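Local coordinates for YesW protein (Bacillus subtilis, PDB 2ZUX) that cleaves the type 1 rhamnogalacturonan of plant cell-wall pectin by endo-acting elimination, releasing oligosaccharides, and requires calcium or manganese for activity, at residues A[13-18]-A[527-532]; A[65-70]-A[84-89]. All blocks are in the same frame, centred on the assembly; numbering follows the deposited sequence.

Contact 1. Residues A[13-18]-A[527-532]; sequences VAVKTD and IYTTTI
Val15 and Thr531 are the residues whose backbones come nearest, yet their CA atoms are still 7.3 Å apart. No hydrogen bond joins the two segments, so strand 13-17 and the end of strand 524-528 with the loop beyond it meet through side chains alone. This is an interface between the N-terminal beta-sheet domain and the C-terminal beta-propeller domain of a family 11 polysaccharide lyase. Val13, Val15 and Thr17, every second residue of the strand, present their side chains to Thr529 and Thr531, and the touching pairs advance in the same order along both segments.

The contact consists of methyl packing. The two branches of Val15 divide the work: CG2 lies 3.7 Å from Thr529 CG2, while CG1 lies 3.7 Å from Thr531 CG2. The Val15 side chain lies alongside that of Thr529, pointing the other way, and stands roughly perpendicular to that of Thr531. In Thr531, chi1 of 59° sets OG1 between the backbone N and the carbonyl carbon, leaving CG2 anti to the latter. Thr17 reaches toward Thr531 tip to tip, its CG2 standing 3.8 Å from Thr531 CB. Val13 adds a looser touch to Thr529 at the other end.

Thr529 and Thr17 turn a methyl to the interface and keep their hydroxyls bonded to other residues. OG1 of Thr529 lies anti to the backbone N (chi1 -165°) and is hydrogen-bonded to Glu514 OE2. Glu514 and Leu508 bind a calcium ion, placing Thr529 in its second shell. OG1 of Thr17 is likewise engaged, with Gly20 O. Beyond Thr529 the loop is shaped by an ST turn, in which Ile532 N donates to Thr530 OG1 over 3.2 Å at an N-H...O angle of 167°, and Thr530 OG1 is also hydrogen-bonded to Trp458 O.

Contact 2. Residues A[65-70]-A[84-89]; sequences STYTVR and ASVWAQ
Tyr67 and Ala84 form an antiparallel hydrogen-bonded pair in the beta hairpin of strands 66-73 and 76-87, part of the mixed sheet of the N-terminal domain. Two bonds close the pair, Tyr67 N to Ala84 O and Ala84 N to Tyr67 O, both 2.8 Å long. Ala84 O takes a further, weaker approach from Thr66 CA, a CA-H...O contact of 3.3 Å.

The two strands are strongly angled, their short axes making 129° between N-to-C directions, and backbone pairing beyond Tyr67 and Ala84 is not regular. A water fills in where direct backbone pairing fades. It donates to Ser65 O at 2.6 Å and accepts from Val86 N at 3.0 Å, linking the two backbones.

One apolar contact lies beside the pair. Val86 CG2 comes to the edge of the Tyr67 ring, in its plane, 3.7 Å from Tyr67 CE2; the ring is therefore met at its rim rather than over a face. In Val86, chi1 of 174° sets CG1 anti to the backbone N and leaves CG2 beside that N, which is the branch that touches both the ring and the carbonyl of Ser65.

Polar ends of residues 65-70 are held by other parts of the domain. Tyr67 OH is hydrogen-bonded to Asp58 OD2 and Thr66 OG1 to Asp42 OD1. Closest of the Val86 methyl contacts is the one with the water-bound carbonyl, Val86 CG2 lying 3.4 Å from Ser65 O.

Contacts 1 and 2 have centres about 10 Å apart and share one sheet, in which strands 13-17 and 76-87 run side by side in parallel. Ala14 O and Trp87 N, 2.8 Å apart, probably form one of the hydrogen bonds joining them, and Lys16 NZ probably bonds Ala88 O at 3.0 Å. Trp87 couples hairpin to domain interface: its CZ2 packs 3.4 Å from Val13 CG2 and its CZ3 3.3 Å from Ile527 O of the propeller domain. The Thr529 side chain is about 5 Å from a bound calcium ion, whereas the calcium ion nearest the Ala84 side chain is about 13 Å away. Neither contact contributes residues to the rhamnose pockets.

Contact 1. Residues A[13-18]-A[527-532]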
loop_
_atom_site.group_PDB
_atom_site.type_symbol
_atom_site.label_atom_id
_atom_site.label_comp_id
_atom_site.label_asym_id
_atom_site.label_seq_id
_atom_site.Cartn_x
_atom_site.Cartn_y
_atom_site.Cartn_z
ATOM N N VAL A 13 11.131 16.562 9.094
ATOM C CA VAL A 13 10.378 17.473 8.236
ATOM C C VAL A 13 10.019 18.729 9.035
ATOM O O VAL A 13 9.779 18.653 10.243
ATOM C CB VAL A 13 9.110 16.777 7.633
ATOM C CG1 VAL A 13 8.025 16.568 8.680
ATOM C CG2 VAL A 13 8.561 17.560 6.453
ATOM N N ALA A 14 10.023 19.879 8.363
ATOM C CA ALA A 14 9.686 21.156 8.976
ATOM C C ALA A 14 8.749 21.897 8.046
ATOM O O ALA A 14 9.023 22.020 6.848
ATOM C CB ALA A 14 10.941 21.982 9.241
ATOM N N VAL A 15 7.630 22.357 8.592
ATOM C CA VAL A 15 6.563 22.928 7.785
ATOM C C VAL A 15 6.116 24.244 8.397
ATOM O O VAL A 15 5.822 24.317 9.593
ATOM C CB VAL A 15 5.346 21.967 7.677
ATOM C CG1 VAL A 15 4.266 22.548 6.761
ATOM C CG2 VAL A 15 5.766 20.579 7.186
ATOM N N LYS A 16 6.073 25.283 7.570
ATOM C CA LYS A 16 5.610 26.591 8.003
ATOM C C LYS A 16 4.109 26.565 8.286
ATOM O O LYS A 16 3.322 26.051 7.483
ATOM C CB LYS A 16 5.938 27.633 6.930
ATOM C CG LYS A 16 5.752 29.082 7.345
ATOM C CD LYS A 16 5.980 30.007 6.146
ATOM C CE LYS A 16 4.762 30.048 5.223
ATOM N NZ LYS A 16 5.094 30.309 3.790
ATOM N N THR A 17 3.731 27.104 9.444
ATOM C CA THR A 17 2.330 27.302 9.814
ATOM C C THR A 17 2.198 28.704 10.398
ATOM O O THR A 17 3.204 29.348 10.702
ATOM C CB THR A 17 1.847 26.283 10.879
ATOM O OG1 THR A 17 2.413 26.618 12.155
ATOM C CG2 THR A 17 2.233 24.847 10.506
ATOM N N ASP A 18 0.962 29.163 10.573
ATOM C CA ASP A 18 0.690 30.459 11.200
ATOM C C ASP A 18 1.225 30.564 12.631
ATOM O O ASP A 18 1.555 31.660 13.095
ATOM C CB ASP A 18 -0.813 30.752 11.186
ATOM C CG ASP A 18 -1.337 31.060 9.796
ATOM O OD1 ASP A 18 -0.540 31.465 8.922
ATOM O OD2 ASP A 18 -2.557 30.909 9.580
ATOM N N ILE A 527 2.966 15.997 -1.623
ATOM C CA ILE A 527 3.036 15.204 -0.404
ATOM C C ILE A 527 2.562 16.070 0.756
ATOM O O ILE A 527 3.220 17.053 1.100
ATOM C CB ILE A 527 4.468 14.721 -0.112
ATOM C CG1 ILE A 527 5.086 14.047 -1.348
ATOM C CG2 ILE A 527 4.465 13.785 1.106
ATOM C CD1 ILE A 527 6.543 13.623 -1.161
ATOM N N TYR A 528 1.419 15.716 1.337
ATOM C CA TYR A 528 0.874 16.411 2.499
ATOM C C TYR A 528 1.307 15.677 3.760
ATOM O O TYR A 528 1.180 14.457 3.844
ATOM C CB TYR A 528 -0.653 16.436 2.433
ATOM C CG TYR A 528 -1.219 17.364 1.377
ATOM C CD1 TYR A 528 -1.780 18.595 1.732
ATOM C CD2 TYR A 528 -1.200 17.018 0.028
ATOM C CE1 TYR A 528 -2.303 19.450 0.759
ATOM C CE2 TYR A 528 -1.721 17.867 -0.947
ATOM C CZ TYR A 528 -2.264 19.073 -0.570
ATOM O OH TYR A 528 -2.776 19.906 -1.549
ATOM N N THR A 529 1.835 16.418 4.728
ATOM C CA THR A 529 2.170 15.884 6.042
ATOM C C THR A 529 1.408 16.699 7.072
ATOM O O THR A 529 1.232 17.905 6.907
ATOM C CB THR A 529 3.702 15.890 6.310
ATOM O OG1 THR A 529 4.003 15.058 7.439
ATOM C CG2 THR A 529 4.245 17.303 6.564
ATOM N N THR A 530 0.931 16.054 8.125
ATOM C CA THR A 530 0.143 16.763 9.118
ATOM C C THR A 530 0.975 17.766 9.923
ATOM O O THR A 530 2.161 17.541 10.189
ATOM C CB THR A 530 -0.603 15.793 10.058
ATOM O OG1 THR A 530 -1.606 16.526 10.768
ATOM C CG2 THR A 530 0.338 15.123 11.056
ATOM N N THR A 531 0.333 18.873 10.289
ATOM C CA THR A 531 0.922 19.820 11.241
ATOM C C THR A 531 0.072 19.942 12.501
ATOM O O THR A 531 0.220 20.898 13.277
ATOM C CB THR A 531 1.160 21.216 10.623
ATOM O OG1 THR A 531 -0.081 21.750 10.156
ATOM C CG2 THR A 531 2.145 21.123 9.470
ATOM N N ILE A 532 -0.806 18.966 12.719
ATOM C CA ILE A 532 -1.590 18.906 13.951
ATOM C C ILE A 532 -0.716 18.271 15.034
ATOM O O ILE A 532 -0.258 17.135 14.874
ATOM C CB ILE A 532 -2.887 18.100 13.756
ATOM C CG1 ILE A 532 -3.771 18.770 12.701
ATOM C CG2 ILE A 532 -3.646 17.977 15.083
ATOM C CD1 ILE A 532 -4.854 17.868 12.109
#

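Contact 2. Residues A[65-70]-A[84-89]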
loop_
_atom_site.group_PDB
_atom_site.type_symbol
_atom_site.label_atom_id
_atom_site.label_comp_id
_atom_site.label_asym_id
_atom_site.label_seq_id
_atom_site.Cartn_x
_atom_site.Cartn_y
_atom_site.Cartn_z
ATOM N N SER A 65 14.870 29.019 7.924
ATOM C CA SER A 65 15.494 28.188 8.961
ATOM C C SER A 65 15.782 26.760 8.494
ATOM O O SER A 65 15.107 26.240 7.603
ATOM C CB SER A 65 14.616 28.153 10.215
ATOM O OG SER A 65 14.397 29.455 10.734
ATOM N N THR A 66 16.801 26.137 9.080
ATOM C CA THR A 66 17.049 24.710 8.874
ATOM C C THR A 66 17.094 24.011 10.225
ATOM O O THR A 66 17.489 24.606 11.237
ATOM C CB THR A 66 18.345 24.412 8.079
ATOM O OG1 THR A 66 19.486 24.806 8.846
ATOM C CG2 THR A 66 18.359 25.140 6.735
ATOM N N TYR A 67 16.683 22.749 10.236
ATOM C CA TYR A 67 16.556 21.995 11.476
ATOM C C TYR A 67 17.335 20.697 11.454
ATOM O O TYR A 67 17.524 20.085 10.402
ATOM C CB TYR A 67 15.077 21.708 11.760
ATOM C CG TYR A 67 14.283 22.953 12.068
ATOM C CD1 TYR A 67 14.073 23.358 13.384
ATOM C CD2 TYR A 67 13.765 23.742 11.039
ATOM C CE1 TYR A 67 13.359 24.511 13.670
ATOM C CE2 TYR A 67 13.053 24.892 11.311
ATOM C CZ TYR A 67 12.855 25.274 12.627
ATOM O OH TYR A 67 12.145 26.413 12.896
ATOM N N THR A 68 17.806 20.302 12.636
ATOM C CA THR A 68 18.349 18.976 12.875
ATOM C C THR A 68 17.784 18.496 14.202
ATOM O O THR A 68 17.312 19.295 15.015
ATOM C CB THR A 68 19.893 18.962 12.942
ATOM O OG1 THR A 68 20.342 19.922 13.908
ATOM C CG2 THR A 68 20.510 19.271 11.577
ATOM N N VAL A 69 17.814 17.184 14.391
ATOM C CA VAL A 69 17.460 16.573 15.659
ATOM C C VAL A 69 18.613 15.678 16.101
ATOM O O VAL A 69 19.302 15.088 15.269
ATOM C CB VAL A 69 16.117 15.799 15.554
ATOM C CG1 VAL A 69 15.958 14.787 16.686
ATOM C CG2 VAL A 69 14.949 16.781 15.538
ATOM N N ARG A 70 18.839 15.612 17.411
ATOM C CA ARG A 70 19.833 14.711 17.976
ATOM C C ARG A 70 19.151 13.820 18.999
ATOM O O ARG A 70 18.484 14.321 19.910
ATOM C CB ARG A 70 20.977 15.492 18.636
ATOM C CG ARG A 70 21.718 16.429 17.690
ATOM C CD ARG A 70 22.927 17.071 18.360
ATOM N NE ARG A 70 23.315 18.301 17.672
ATOM C CZ ARG A 70 24.093 19.252 18.185
ATOM N NH1 ARG A 70 24.587 19.134 19.413
ATOM N NH2 ARG A 70 24.377 20.329 17.463
ATOM N N ALA A 84 16.978 19.511 7.669
ATOM C CA ALA A 84 15.682 19.744 7.036
ATOM C C ALA A 84 15.425 21.229 6.831
ATOM O O ALA A 84 15.559 22.026 7.758
ATOM C CB ALA A 84 14.555 19.122 7.867
ATOM N N SER A 85 15.051 21.600 5.612
ATOM C CA SER A 85 14.616 22.964 5.347
ATOM C C SER A 85 13.105 23.066 5.559
ATOM O O SER A 85 12.424 22.046 5.705
ATOM C CB SER A 85 15.011 23.399 3.933
ATOM O OG SER A 85 14.481 22.518 2.963
ATOM N N VAL A 86 12.586 24.289 5.588
ATOM C CA VAL A 86 11.177 24.533 5.898
ATOM C C VAL A 86 10.318 24.522 4.639
ATOM O O VAL A 86 10.598 25.251 3.677
ATOM C CB VAL A 86 10.984 25.887 6.637
ATOM C CG1 VAL A 86 9.510 26.208 6.829
ATOM C CG2 VAL A 86 11.701 25.878 7.985
ATOM N N TRP A 87 9.269 23.702 4.649
ATOM C CA TRP A 87 8.291 23.704 3.566
ATOM C C TRP A 87 7.495 24.994 3.604
ATOM O O TRP A 87 6.823 25.292 4.594
ATOM C CB TRP A 87 7.303 22.558 3.733
ATOM C CG TRP A 87 7.830 21.170 3.593
ATOM C CD1 TRP A 87 9.135 20.754 3.594
ATOM C CD2 TRP A 87 7.031 19.996 3.467
ATOM N NE1 TRP A 87 9.188 19.379 3.468
ATOM C CE2 TRP A 87 7.907 18.895 3.380
ATOM C CE3 TRP A 87 5.652 19.771 3.411
ATOM C CZ2 TRP A 87 7.443 17.581 3.247
ATOM C CZ3 TRP A 87 5.191 18.470 3.275
ATOM C CH2 TRP A 87 6.085 17.392 3.198
ATOM N N ALA A 88 7.543 25.736 2.506
ATOM C CA ALA A 88 6.834 27.005 2.418
ATOM C C ALA A 88 5.341 26.836 2.132
ATOM O O ALA A 88 4.574 27.796 2.240
ATOM C CB ALA A 88 7.482 27.893 1.374
ATOM N N GLN A 89 4.941 25.616 1.771
ATOM C CA GLN A 89 3.534 25.259 1.574
ATOM C C GLN A 89 3.210 24.050 2.464
ATOM O O GLN A 89 4.129 23.364 2.919
ATOM C CB GLN A 89 3.268 24.935 0.104
ATOM C CG GLN A 89 3.479 26.123 -0.848
ATOM C CD GLN A 89 3.542 25.696 -2.292
ATOM O OE1 GLN A 89 4.286 24.777 -2.650
ATOM N NE2 GLN A 89 2.769 26.359 -3.138
HETATM O O HOH W 1 14.330 26.703 5.136
#